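Side-chain contact in putative secreted endoglycosylceramidase (Rhodococcus hoagii, PDB 6JYZ), which probably hydrolyses the O-glycosidic bond between sugar and ceramide in galactosylceramide-type glycolipids: residues Pro414-Thr417 with Gly423-Gly426. Sequence-based numbering, arbitrary orientation.
With EDO (1,2-ethanediol), chain F.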
ATOM      1  N   PRO A 414     -13.777 -13.283 -15.281  1.00 13.49           N
ATOM      2  CA  PRO A 414     -15.183 -12.909 -15.194  1.00 14.34           C
ATOM      3  C   PRO A 414     -15.937 -13.794 -14.213  1.00 13.27           C
ATOM      4  O   PRO A 414     -15.842 -15.031 -14.249  1.00 14.79           O
ATOM      5  CB  PRO A 414     -15.729 -13.134 -16.628  1.00 16.34           C
ATOM      6  CG  PRO A 414     -14.885 -14.187 -17.122  1.00 16.84           C
ATOM      7  CD  PRO A 414     -13.463 -13.985 -16.553  1.00 15.64           C
ATOM      8  N   GLY A 415     -16.693 -13.231 -13.290  1.00 12.52           N
ATOM      9  CA  GLY A 415     -17.479 -14.032 -12.360  1.00 12.58           C
ATOM     10  C   GLY A 415     -16.596 -14.953 -11.552  1.00 11.82           C
ATOM     11  O   GLY A 415     -17.034 -16.054 -11.239  1.00 12.99           O
ATOM     12  N   LEU A 416     -15.398 -14.544 -11.096  1.00 12.08           N
ATOM     13  CA  LEU A 416     -14.557 -15.386 -10.273  1.00 11.57           C
ATOM     14  C   LEU A 416     -15.307 -15.829  -9.029  1.00 11.67           C
ATOM     15  O   LEU A 416     -15.923 -14.991  -8.355  1.00 13.73           O
ATOM     16  CB  LEU A 416     -13.343 -14.548  -9.872  1.00 12.07           C
ATOM     17  CG  LEU A 416     -12.272 -15.259  -9.100  1.00 12.19           C
ATOM     18  CD1 LEU A 416     -11.548 -16.342  -9.924  1.00 13.10           C
ATOM     19  CD2 LEU A 416     -11.261 -14.220  -8.603  1.00 14.11           C
ATOM     20  N   THR A 417     -15.228 -17.117  -8.696  1.00 12.36           N
ATOM     21  CA  THR A 417     -15.869 -17.633  -7.483  1.00 11.96           C
ATOM     22  C   THR A 417     -14.886 -18.227  -6.508  1.00 12.57           C
ATOM     23  O   THR A 417     -15.213 -18.213  -5.298  1.00 14.66           O
ATOM     24  CB  THR A 417     -17.016 -18.604  -7.782  1.00 13.68           C
ATOM     25  OG1 THR A 417     -16.437 -19.671  -8.521  1.00 15.37           O
ATOM     26  CG2 THR A 417     -18.173 -17.964  -8.535  1.00 15.26           C
ATOM     27  N   GLY A 423      -5.531 -23.574  -8.375  1.00 14.59           N
ATOM     28  CA  GLY A 423      -6.061 -22.825  -9.500  1.00 13.66           C
ATOM     29  C   GLY A 423      -7.347 -22.134  -9.125  1.00 12.81           C
ATOM     30  O   GLY A 423      -7.599 -21.787  -7.955  1.00 14.99           O
ATOM     31  N   PHE A 424      -8.194 -21.813 -10.093  1.00 11.93           N
ATOM     32  CA  PHE A 424      -9.316 -20.905  -9.881  1.00 11.20           C
ATOM     33  C   PHE A 424     -10.503 -21.268 -10.725  1.00 10.64           C
ATOM     34  O   PHE A 424     -10.331 -22.058 -11.702  1.00 11.78           O
ATOM     35  CB  PHE A 424      -8.944 -19.410 -10.109  1.00 11.40           C
ATOM     36  CG  PHE A 424      -8.385 -19.147 -11.512  1.00 10.07           C
ATOM     37  CD1 PHE A 424      -7.062 -19.325 -11.836  1.00 10.98           C
ATOM     38  CD2 PHE A 424      -9.276 -18.703 -12.473  1.00 10.75           C
ATOM     39  CE1 PHE A 424      -6.609 -19.071 -13.131  1.00 11.29           C
ATOM     40  CE2 PHE A 424      -8.811 -18.443 -13.772  1.00 12.39           C
ATOM     41  CZ  PHE A 424      -7.515 -18.636 -14.103  1.00 10.76           C
ATOM     42  N   ARG A 425     -11.657 -20.786 -10.380  1.00 11.06           N
ATOM     43  CA  ARG A 425     -12.874 -21.128 -11.091  1.00 12.35           C
ATOM     44  C   ARG A 425     -13.859 -20.009 -11.006  1.00 11.81           C
ATOM     45  O   ARG A 425     -13.734 -19.122 -10.102  1.00 12.24           O
ATOM     46  CB  ARG A 425     -13.492 -22.454 -10.677  1.00 16.01           C
ATOM     47  CG  ARG A 425     -14.044 -22.502  -9.282  1.00 18.40           C
ATOM     48  CD  ARG A 425     -14.635 -23.924  -8.969  1.00 18.41           C
ATOM     49  NE  ARG A 425     -13.590 -24.930  -9.011  1.00 17.57           N
ATOM     50  CZ  ARG A 425     -13.464 -25.876  -9.964  1.00 15.12           C
ATOM     51  NH1 ARG A 425     -14.337 -26.043 -10.921  1.00 16.49           N
ATOM     52  NH2 ARG A 425     -12.363 -26.592 -10.000  1.00 18.64           N
ATOM     53  N   GLY A 426     -14.846 -19.972 -11.865  1.00 11.81           N
ATOM     54  CA  GLY A 426     -15.840 -18.931 -11.842  1.00 12.30           C
ATOM     55  C   GLY A 426     -16.963 -19.223 -12.801  1.00 12.07           C
ATOM     56  O   GLY A 426     -17.079 -20.372 -13.330  1.00 12.84           O
TER
HETATM   57  C1  EDO F 505     -10.613 -23.699  -6.736  1.00 33.47           C
HETATM   58  O1  EDO F 505     -12.013 -23.891  -6.917  1.00 33.04           O
HETATM   59  C2  EDO F 505      -9.932 -24.556  -7.703  1.00 30.50           C
HETATM   60  O2  EDO F 505     -10.458 -25.864  -7.855  1.00 32.99           O
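Leu-416 and Gly-426 face each other as an antiparallel non-hydrogen-bonded pair, their CA atoms 4.1 Å apart. One step on, Thr-417 N donates to Arg-425 O over 2.9 Å, with a nearly straight N-H...O angle of 169°. Gly-415, leading into the first strand, closes on Gly-426 with its carbonyl oxygen, 3.2 Å from Gly-426 CA, so the chains meet backbone to backbone. Strands 416-420 and 423-428 form a beta hairpin in a four-stranded antiparallel sheet; 416-420 is outermost within the chain, and 471-475 pairs with 423-428. The Phe-424 ring packs on Ile-432, Ala-434 and Tyr-436 of strand 431-437, which belongs to a second set, consistent with the C-terminal beta-sandwich of endoglycoceramidases beside the GH5 barrel. With CG anti to the backbone N (chi1 -175°), Leu-416 brings CD1 to 3.5 Å from Arg-425 O, over the hairpin backbone, and to 4.0 Å from Phe-424 CB, the two side chains crossing at about a right angle. Thr-417 OG1 lies 3.5 Å from Gly-426 CA. Bent at chi3 (63°), Arg-425 grips a 1,2-ethanediol, probably from the crystallisation liquor: NE reaches O1 at 2.8 Å, at the guanidinium edge, while NH2 bonds O2 at 3.0 Å. Glu-418 OE1 also hydrogen-bonds this diol.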